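Local coordinates for protein chitinase (Thermococcus chitonophagus, PDB 5XSW) that is an archaeal enzyme that probably hydrolyses internal glycosidic bonds of chitin, the chain here joining a beta-strand domain to a largely helical, glycan-binding one, at residues A[25-37]-A[465-478]. Numbering follows the deposited sequence.
With GOL (glycerol), chain J.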
ATOM      1  N   HIS A  25      23.619  11.461  -6.290  1.00 39.66           N
ATOM      2  CA  HIS A  25      22.825  11.756  -5.110  1.00 44.71           C
ATOM      3  C   HIS A  25      21.460  12.258  -5.588  1.00 44.24           C
ATOM      4  O   HIS A  25      21.299  12.599  -6.756  1.00 37.86           O
ATOM      5  CB  HIS A  25      23.517  12.808  -4.228  1.00 44.12           C
ATOM      6  CG  HIS A  25      23.824  14.073  -4.963  1.00 55.40           C
ATOM      7  ND1 HIS A  25      22.949  15.137  -5.013  1.00 60.43           N
ATOM      8  CD2 HIS A  25      24.888  14.424  -5.724  1.00 60.59           C
ATOM      9  CE1 HIS A  25      23.466  16.098  -5.761  1.00 59.46           C
ATOM     10  NE2 HIS A  25      24.642  15.691  -6.206  1.00 65.83           N
ATOM     11  N   TYR A  26      20.494  12.307  -4.682  1.00 40.78           N
ATOM     12  CA  TYR A  26      19.134  12.720  -5.012  1.00 37.17           C
ATOM     13  C   TYR A  26      19.130  14.028  -5.765  1.00 37.85           C
ATOM     14  O   TYR A  26      19.734  15.002  -5.328  1.00 39.41           O
ATOM     15  CB  TYR A  26      18.268  12.871  -3.739  1.00 37.85           C
ATOM     16  CG  TYR A  26      16.943  13.506  -4.054  1.00 32.79           C
ATOM     17  CD1 TYR A  26      15.984  12.794  -4.768  1.00 36.07           C
ATOM     18  CD2 TYR A  26      16.660  14.809  -3.686  1.00 33.08           C
ATOM     19  CE1 TYR A  26      14.767  13.371  -5.105  1.00 33.46           C
ATOM     20  CE2 TYR A  26      15.436  15.399  -4.023  1.00 33.72           C
ATOM     21  CZ  TYR A  26      14.506  14.660  -4.739  1.00 29.09           C
ATOM     22  OH  TYR A  26      13.304  15.190  -5.117  1.00 31.72           O
ATOM     23  N   VAL A  27      18.430  14.068  -6.898  1.00 35.09           N
ATOM     24  CA  VAL A  27      18.050  15.347  -7.483  1.00 29.20           C
ATOM     25  C   VAL A  27      16.571  15.227  -7.934  1.00 31.10           C
ATOM     26  O   VAL A  27      16.099  14.123  -8.237  1.00 33.12           O
ATOM     27  CB  VAL A  27      18.966  15.774  -8.704  1.00 39.84           C
ATOM     28  CG1 VAL A  27      20.438  15.555  -8.393  1.00 46.24           C
ATOM     29  CG2 VAL A  27      18.587  15.072  -9.949  1.00 39.80           C
ATOM     30  N   TRP A  28      15.872  16.347  -7.938  1.00 29.88           N
ATOM     31  CA  TRP A  28      14.457  16.442  -8.261  1.00 29.65           C
ATOM     32  C   TRP A  28      14.144  15.744  -9.556  1.00 32.91           C
ATOM     33  O   TRP A  28      14.792  16.010 -10.572  1.00 30.70           O
ATOM     34  CB  TRP A  28      14.048  17.891  -8.354  1.00 28.66           C
ATOM     35  CG  TRP A  28      12.647  18.045  -8.844  1.00 29.27           C
ATOM     36  CD1 TRP A  28      12.244  18.380 -10.115  1.00 30.42           C
ATOM     37  CD2 TRP A  28      11.445  17.929  -8.049  1.00 28.76           C
ATOM     38  NE1 TRP A  28      10.863  18.438 -10.171  1.00 30.82           N
ATOM     39  CE2 TRP A  28      10.349  18.198  -8.913  1.00 30.42           C
ATOM     40  CE3 TRP A  28      11.198  17.635  -6.687  1.00 29.73           C
ATOM     41  CZ2 TRP A  28       9.021  18.151  -8.477  1.00 28.51           C
ATOM     42  CZ3 TRP A  28       9.867  17.596  -6.241  1.00 28.13           C
ATOM     43  CH2 TRP A  28       8.793  17.876  -7.129  1.00 26.76           C
ATOM     44  N   ASN A  29      13.219  14.781  -9.486  1.00 29.03           N
ATOM     45  CA  ASN A  29      12.720  14.049 -10.649  1.00 30.07           C
ATOM     46  C   ASN A  29      13.747  13.098 -11.240  1.00 34.52           C
ATOM     47  O   ASN A  29      13.498  12.476 -12.238  1.00 33.47           O
ATOM     48  CB  ASN A  29      12.251  15.018 -11.744  1.00 31.93           C
ATOM     49  CG  ASN A  29      10.974  14.544 -12.424  1.00 34.49           C
ATOM     50  OD1 ASN A  29      10.295  13.652 -11.922  1.00 26.81           O
ATOM     51  ND2 ASN A  29      10.615  15.176 -13.552  1.00 29.05           N
ATOM     52  N   GLY A  30      14.898  12.964 -10.607  1.00 31.49           N
ATOM     53  CA  GLY A  30      15.918  12.084 -11.150  1.00 32.79           C
ATOM     54  C   GLY A  30      16.435  11.056 -10.166  1.00 39.13           C
ATOM     55  O   GLY A  30      17.573  10.575 -10.297  1.00 34.36           O
ATOM     56  N   TRP A  31      15.609  10.684  -9.184  1.00 36.07           N
ATOM     57  CA  TRP A  31      16.070   9.735  -8.166  1.00 36.49           C
ATOM     58  C   TRP A  31      16.031   8.339  -8.745  1.00 34.30           C
ATOM     59  O   TRP A  31      16.850   7.461  -8.419  1.00 31.62           O
ATOM     60  CB  TRP A  31      15.200   9.848  -6.900  1.00 36.26           C
ATOM     61  CG  TRP A  31      15.530   8.860  -5.808  1.00 39.04           C
ATOM     62  CD1 TRP A  31      16.490   8.997  -4.827  1.00 39.41           C
ATOM     63  CD2 TRP A  31      14.902   7.582  -5.579  1.00 32.93           C
ATOM     64  NE1 TRP A  31      16.499   7.873  -4.026  1.00 40.42           N
ATOM     65  CE2 TRP A  31      15.536   6.999  -4.462  1.00 35.58           C
ATOM     66  CE3 TRP A  31      13.888   6.867  -6.227  1.00 33.90           C
ATOM     67  CZ2 TRP A  31      15.171   5.758  -3.969  1.00 34.30           C
ATOM     68  CZ3 TRP A  31      13.538   5.618  -5.742  1.00 32.98           C
ATOM     69  CH2 TRP A  31      14.190   5.077  -4.618  1.00 33.71           C
ATOM     70  N   CYS A  32      15.042   8.126  -9.611  1.00 29.91           N
ATOM     71  CA  CYS A  32      14.890   6.889 -10.346  1.00 31.00           C
ATOM     72  C   CYS A  32      14.228   7.242 -11.694  1.00 32.54           C
ATOM     73  O   CYS A  32      13.318   8.111 -11.764  1.00 29.56           O
ATOM     74  CB  CYS A  32      14.003   5.864  -9.593  1.00 27.12           C
ATOM     75  SG  CYS A  32      14.097   4.247 -10.221  1.00 30.18           S
ATOM     76  N   PHE A  33      14.689   6.577 -12.743  1.00 28.62           N
ATOM     77  CA  PHE A  33      14.007   6.622 -14.051  1.00 28.77           C
ATOM     78  C   PHE A  33      13.446   5.272 -14.354  1.00 25.38           C
ATOM     79  O   PHE A  33      14.164   4.268 -14.333  1.00 29.39           O
ATOM     80  CB  PHE A  33      14.994   7.071 -15.191  1.00 29.21           C
ATOM     81  CG  PHE A  33      15.575   8.425 -14.965  1.00 29.78           C
ATOM     82  CD1 PHE A  33      14.825   9.570 -15.209  1.00 34.75           C
ATOM     83  CD2 PHE A  33      16.862   8.570 -14.489  1.00 34.04           C
ATOM     84  CE1 PHE A  33      15.367  10.844 -14.995  1.00 36.30           C
ATOM     85  CE2 PHE A  33      17.412   9.838 -14.248  1.00 34.92           C
ATOM     86  CZ  PHE A  33      16.664  10.973 -14.488  1.00 37.99           C
ATOM     87  N   ASP A  34      12.160   5.214 -14.668  1.00 25.56           N
ATOM     88  CA  ASP A  34      11.546   3.970 -15.070  1.00 21.44           C
ATOM     89  C   ASP A  34      11.308   4.037 -16.590  1.00 29.69           C
ATOM     90  O   ASP A  34      10.536   4.877 -17.042  1.00 26.87           O
ATOM     91  CB  ASP A  34      10.197   3.735 -14.371  1.00 25.03           C
ATOM     92  CG  ASP A  34      10.349   3.341 -12.895  1.00 30.59           C
ATOM     93  OD1 ASP A  34      11.499   3.270 -12.426  1.00 26.42           O
ATOM     94  OD2 ASP A  34       9.295   3.118 -12.254  1.00 26.58           O
ATOM     95  N   ILE A  35      11.956   3.152 -17.335  1.00 29.82           N
ATOM     96  CA  ILE A  35      11.866   3.202 -18.820  1.00 27.37           C
ATOM     97  C   ILE A  35      10.889   2.199 -19.360  1.00 22.43           C
ATOM     98  O   ILE A  35      11.051   0.993 -19.178  1.00 31.56           O
ATOM     99  CB  ILE A  35      13.279   2.992 -19.419  1.00 30.66           C
ATOM    100  CG1 ILE A  35      14.156   4.186 -18.952  1.00 33.83           C
ATOM    101  CG2 ILE A  35      13.180   2.904 -20.959  1.00 27.67           C
ATOM    102  CD1 ILE A  35      15.527   4.208 -19.539  1.00 48.96           C
ATOM    103  N   LYS A  36       9.818   2.690 -19.995  1.00 24.62           N
ATOM    104  CA  LYS A  36       8.875   1.830 -20.686  1.00 26.26           C
ATOM    105  C   LYS A  36       9.529   1.117 -21.905  1.00 35.53           C
ATOM    106  O   LYS A  36       9.447  -0.104 -22.058  1.00 26.37           O
ATOM    107  CB  LYS A  36       7.692   2.662 -21.159  1.00 27.06           C
ATOM    108  CG  LYS A  36       6.520   1.847 -21.724  1.00 34.84           C
ATOM    109  CD  LYS A  36       5.541   2.771 -22.479  1.00 43.91           C
ATOM    110  CE  LYS A  36       4.219   2.080 -22.829  1.00 64.86           C
ATOM    111  NZ  LYS A  36       3.334   1.790 -21.622  1.00 71.84           N
ATOM    112  N   ASN A  37      10.149   1.914 -22.783  1.00 32.79           N
ATOM    113  CA  ASN A  37      10.914   1.361 -23.893  1.00 28.22           C
ATOM    114  C   ASN A  37      11.799   2.473 -24.471  1.00 31.37           C
ATOM    115  O   ASN A  37      11.775   3.613 -23.987  1.00 26.45           O
ATOM    116  CB  ASN A  37      10.000   0.722 -24.954  1.00 26.95           C
ATOM    117  CG  ASN A  37       8.888   1.620 -25.412  1.00 29.84           C
ATOM    118  OD1 ASN A  37       9.114   2.788 -25.724  1.00 33.75           O
ATOM    119  ND2 ASN A  37       7.671   1.066 -25.500  1.00 32.23           N
ATOM    120  N   PRO A 465      11.392  23.343  -7.706  1.00 34.04           N
ATOM    121  CA  PRO A 465      12.004  22.630  -8.834  1.00 38.26           C
ATOM    122  C   PRO A 465      11.006  22.423  -9.983  1.00 35.59           C
ATOM    123  O   PRO A 465       9.806  22.228  -9.726  1.00 32.55           O
ATOM    124  CB  PRO A 465      12.403  21.277  -8.239  1.00 35.96           C
ATOM    125  CG  PRO A 465      12.222  21.386  -6.794  1.00 35.37           C
ATOM    126  CD  PRO A 465      11.336  22.532  -6.480  1.00 35.63           C
ATOM    127  N   GLU A 466      11.503  22.495 -11.220  1.00 35.57           N
ATOM    128  CA  GLU A 466      10.715  22.270 -12.425  1.00 34.15           C
ATOM    129  C   GLU A 466      11.095  20.921 -13.020  1.00 30.47           C
ATOM    130  O   GLU A 466      12.246  20.494 -12.889  1.00 32.08           O
ATOM    131  CB  GLU A 466      10.951  23.400 -13.438  1.00 38.99           C
ATOM    132  CG  GLU A 466      10.412  24.763 -12.976  1.00 39.05           C
ATOM    133  CD  GLU A 466       8.941  24.930 -13.303  1.00 43.29           C
ATOM    134  OE1 GLU A 466       8.293  23.929 -13.683  1.00 45.09           O
ATOM    135  OE2 GLU A 466       8.433  26.072 -13.228  1.00 50.76           O
ATOM    136  N   PRO A 467      10.132  20.217 -13.632  1.00 28.10           N
ATOM    137  CA  PRO A 467       8.707  20.562 -13.672  1.00 27.85           C
ATOM    138  C   PRO A 467       8.070  20.379 -12.252  1.00 32.00           C
ATOM    139  O   PRO A 467       8.583  19.565 -11.474  1.00 28.82           O
ATOM    140  CB  PRO A 467       8.151  19.559 -14.685  1.00 26.09           C
ATOM    141  CG  PRO A 467       8.989  18.348 -14.449  1.00 28.34           C
ATOM    142  CD  PRO A 467      10.372  18.857 -14.150  1.00 30.63           C
ATOM    143  N   HIS A 468       7.023  21.133 -11.911  1.00 29.60           N
ATOM    144  CA  HIS A 468       6.517  21.098 -10.544  1.00 28.26           C
ATOM    145  C   HIS A 468       5.889  19.757 -10.185  1.00 29.36           C
ATOM    146  O   HIS A 468       5.924  19.356  -9.036  1.00 28.30           O
ATOM    147  CB  HIS A 468       5.504  22.205 -10.330  1.00 28.86           C
ATOM    148  CG  HIS A 468       6.090  23.577 -10.427  1.00 32.55           C
ATOM    149  ND1 HIS A 468       7.412  23.849 -10.123  1.00 34.43           N
ATOM    150  CD2 HIS A 468       5.535  24.756 -10.798  1.00 33.41           C
ATOM    151  CE1 HIS A 468       7.636  25.139 -10.287  1.00 32.13           C
ATOM    152  NE2 HIS A 468       6.514  25.711 -10.696  1.00 31.80           N
ATOM    153  N   ILE A 469       5.304  19.075 -11.166  1.00 25.13           N
ATOM    154  CA  ILE A 469       4.757  17.725 -10.942  1.00 24.22           C
ATOM    155  C   ILE A 469       5.765  16.684 -11.383  1.00 27.13           C
ATOM    156  O   ILE A 469       6.095  16.601 -12.579  1.00 29.27           O
ATOM    157  CB  ILE A 469       3.419  17.558 -11.691  1.00 25.82           C
ATOM    158  CG1 ILE A 469       2.458  18.673 -11.253  1.00 26.02           C
ATOM    159  CG2 ILE A 469       2.843  16.124 -11.518  1.00 23.24           C
ATOM    160  CD1 ILE A 469       1.115  18.661 -12.023  1.00 24.60           C
ATOM    161  N   PRO A 470       6.295  15.893 -10.426  1.00 24.26           N
ATOM    162  CA  PRO A 470       7.327  14.908 -10.754  1.00 23.07           C
ATOM    163  C   PRO A 470       6.686  13.653 -11.329  1.00 21.65           C
ATOM    164  O   PRO A 470       5.484  13.450 -11.100  1.00 23.17           O
ATOM    165  CB  PRO A 470       8.008  14.638  -9.383  1.00 25.78           C
ATOM    166  CG  PRO A 470       6.859  14.779  -8.403  1.00 23.95           C
ATOM    167  CD  PRO A 470       5.958  15.896  -8.977  1.00 24.22           C
ATOM    168  N   ARG A 471       7.439  12.830 -12.052  1.00 22.24           N
ATOM    169  CA  ARG A 471       6.929  11.519 -12.473  1.00 24.09           C
ATOM    170  C   ARG A 471       6.837  10.547 -11.278  1.00 24.68           C
ATOM    171  O   ARG A 471       7.738  10.540 -10.431  1.00 25.83           O
ATOM    172  CB  ARG A 471       7.837  10.874 -13.526  1.00 21.98           C
ATOM    173  CG  ARG A 471       8.098  11.770 -14.772  1.00 29.42           C
ATOM    174  CD  ARG A 471       8.981  11.006 -15.815  1.00 30.27           C
ATOM    175  NE  ARG A 471      10.317  11.105 -15.300  1.00 34.95           N
ATOM    176  CZ  ARG A 471      11.113  12.137 -15.509  1.00 33.27           C
ATOM    177  NH1 ARG A 471      10.748  13.105 -16.334  1.00 33.55           N
ATOM    178  NH2 ARG A 471      12.285  12.177 -14.917  1.00 35.20           N
ATOM    179  N   PRO A 472       5.769   9.742 -11.230  1.00 23.19           N
ATOM    180  CA  PRO A 472       5.777   8.549 -10.377  1.00 26.67           C
ATOM    181  C   PRO A 472       6.910   7.663 -10.856  1.00 33.37           C
ATOM    182  O   PRO A 472       7.175   7.591 -12.075  1.00 26.56           O
ATOM    183  CB  PRO A 472       4.408   7.886 -10.639  1.00 21.97           C
ATOM    184  CG  PRO A 472       4.002   8.432 -12.068  1.00 23.16           C
ATOM    185  CD  PRO A 472       4.583   9.812 -12.110  1.00 22.63           C
ATOM    186  N   THR A 473       7.592   6.989  -9.935  1.00 25.49           N
ATOM    187  CA  THR A 473       8.777   6.241 -10.340  1.00 24.84           C
ATOM    188  C   THR A 473       9.158   5.184  -9.293  1.00 33.90           C
ATOM    189  O   THR A 473       8.456   5.058  -8.279  1.00 27.94           O
ATOM    190  CB  THR A 473       9.968   7.236 -10.598  1.00 24.36           C
ATOM    191  OG1 THR A 473      11.062   6.544 -11.213  1.00 28.57           O
ATOM    192  CG2 THR A 473      10.424   7.912  -9.305  1.00 27.80           C
ATOM    193  N   GLY A 474      10.232   4.418  -9.555  1.00 28.85           N
ATOM    194  CA  GLY A 474      10.729   3.401  -8.627  1.00 30.06           C
ATOM    195  C   GLY A 474      10.262   2.001  -8.968  1.00 30.00           C
ATOM    196  O   GLY A 474       9.471   1.800  -9.900  1.00 25.53           O
ATOM    197  N   ASP A 475      10.700   1.020  -8.183  1.00 27.84           N
ATOM    198  CA  ASP A 475      10.474  -0.384  -8.556  1.00 28.22           C
ATOM    199  C   ASP A 475       9.024  -0.789  -8.565  1.00 30.09           C
ATOM    200  O   ASP A 475       8.567  -1.462  -9.491  1.00 26.09           O
ATOM    201  CB  ASP A 475      11.222  -1.345  -7.597  1.00 32.47           C
ATOM    202  CG  ASP A 475      12.710  -1.315  -7.786  1.00 33.19           C
ATOM    203  OD1 ASP A 475      13.322  -0.250  -7.711  1.00 36.54           O
ATOM    204  OD2 ASP A 475      13.290  -2.369  -8.028  1.00 55.45           O
ATOM    205  N   ASP A 476       8.291  -0.435  -7.499  1.00 27.66           N
ATOM    206  CA  ASP A 476       6.876  -0.809  -7.425  1.00 25.85           C
ATOM    207  C   ASP A 476       6.091  -0.192  -8.636  1.00 20.48           C
ATOM    208  O   ASP A 476       5.272  -0.830  -9.203  1.00 23.58           O
ATOM    209  CB  ASP A 476       6.224  -0.302  -6.114  1.00 24.68           C
ATOM    210  CG  ASP A 476       6.793  -1.028  -4.834  1.00 30.84           C
ATOM    211  OD1 ASP A 476       7.207  -2.169  -5.012  1.00 29.25           O
ATOM    212  OD2 ASP A 476       6.833  -0.429  -3.725  1.00 31.99           O
ATOM    213  N   TRP A 477       6.312   1.077  -8.910  1.00 24.77           N
ATOM    214  CA  TRP A 477       5.615   1.722 -10.056  1.00 25.36           C
ATOM    215  C   TRP A 477       5.889   0.958 -11.360  1.00 23.96           C
ATOM    216  O   TRP A 477       5.000   0.642 -12.173  1.00 25.22           O
ATOM    217  CB  TRP A 477       6.075   3.170 -10.185  1.00 20.11           C
ATOM    218  CG  TRP A 477       5.442   3.871 -11.373  1.00 23.72           C
ATOM    219  CD1 TRP A 477       6.033   4.149 -12.614  1.00 26.22           C
ATOM    220  CD2 TRP A 477       4.072   4.296 -11.469  1.00 26.55           C
ATOM    221  NE1 TRP A 477       5.081   4.776 -13.438  1.00 24.09           N
ATOM    222  CE2 TRP A 477       3.885   4.867 -12.760  1.00 24.92           C
ATOM    223  CE3 TRP A 477       2.984   4.276 -10.581  1.00 23.83           C
ATOM    224  CZ2 TRP A 477       2.658   5.429 -13.148  1.00 26.24           C
ATOM    225  CZ3 TRP A 477       1.755   4.857 -10.982  1.00 26.13           C
ATOM    226  CH2 TRP A 477       1.623   5.425 -12.250  1.00 24.14           C
ATOM    227  N   TYR A 478       7.135   0.616 -11.522  1.00 26.06           N
ATOM    228  CA  TYR A 478       7.566  -0.073 -12.734  1.00 24.56           C
ATOM    229  C   TYR A 478       6.779  -1.321 -13.004  1.00 32.12           C
ATOM    230  O   TYR A 478       6.200  -1.472 -14.088  1.00 28.56           O
ATOM    231  CB  TYR A 478       9.057  -0.407 -12.627  1.00 24.95           C
ATOM    232  CG  TYR A 478       9.641  -0.931 -13.966  1.00 30.97           C
ATOM    233  CD1 TYR A 478       9.904  -0.054 -15.044  1.00 26.98           C
ATOM    234  CD2 TYR A 478       9.905  -2.268 -14.134  1.00 29.19           C
ATOM    235  CE1 TYR A 478      10.405  -0.551 -16.275  1.00 29.41           C
ATOM    236  CE2 TYR A 478      10.446  -2.777 -15.358  1.00 35.49           C
ATOM    237  CZ  TYR A 478      10.688  -1.912 -16.404  1.00 35.47           C
ATOM    238  OH  TYR A 478      11.196  -2.439 -17.581  1.00 33.24           O
TER
HETATM  239  C1  GOL J 906      14.203  15.535 -15.770  0.96 41.05           C
HETATM  240  O1  GOL J 906      14.239  14.229 -15.208  0.96 41.35           O
HETATM  241  C2  GOL J 906      12.770  16.015 -15.821  0.96 36.10           C
HETATM  242  O2  GOL J 906      12.590  16.859 -14.703  0.96 39.16           O
HETATM  243  C3  GOL J 906      12.560  16.820 -17.097  0.96 62.94           C
HETATM  244  O3  GOL J 906      11.176  16.909 -17.454  0.96 47.26           O
HETATM  245  O   HOH W   1      10.356  11.014 -10.938  1.00 26.37           O
HETATM  246  O   HOH W   2       7.754  15.106 -14.403  1.00 27.28           O
HETATM  247  O   HOH W   3      11.508   9.640 -13.079  1.00 27.08           O
HETATM  248  O   HOH W   4      10.564   7.559 -14.516  1.00 31.74           O
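R471 N donates to OD1 of N29 (3.0 Å), and water 1 sits 2.8 Å from that oxygen, bridging toward R471 O. N29 belongs to the type II beta turn 27-30 leading into strand 32-41 of the N-terminal beta domain; against it runs the proline-rich 465-474, which enters C-terminal helix 475-482, so the contact joins beta domain to helical domain, away from the glycan pocket. The N29 amide stacks on the R471 guanidinium, planes 19° apart, and both donate to a glycerol, ND2 to O2 and NH2 to O1. W28, its CG anti to the backbone N (chi1 173°), lies between two prolines: P465 CB makes a CH-pi contact 3.4 Å from the five-membered ring centroid, and P470 CB approaches from the opposite side, offset toward the rim near CZ2 (3.8 Å). Its NE1 donates near the ring plane to P467 O (2.9 Å, N-H...O 138°). With the indole cut back to an alanine here, the space between P465 and P470 is likely to open and P467 O to lose its indole donor. At the helix start, D34 OD1 accepts a weak bond from N-cap G474 N (3.3 Å), while D34 OD2 lies 3.4 Å from W477 CD1, at the indole edge.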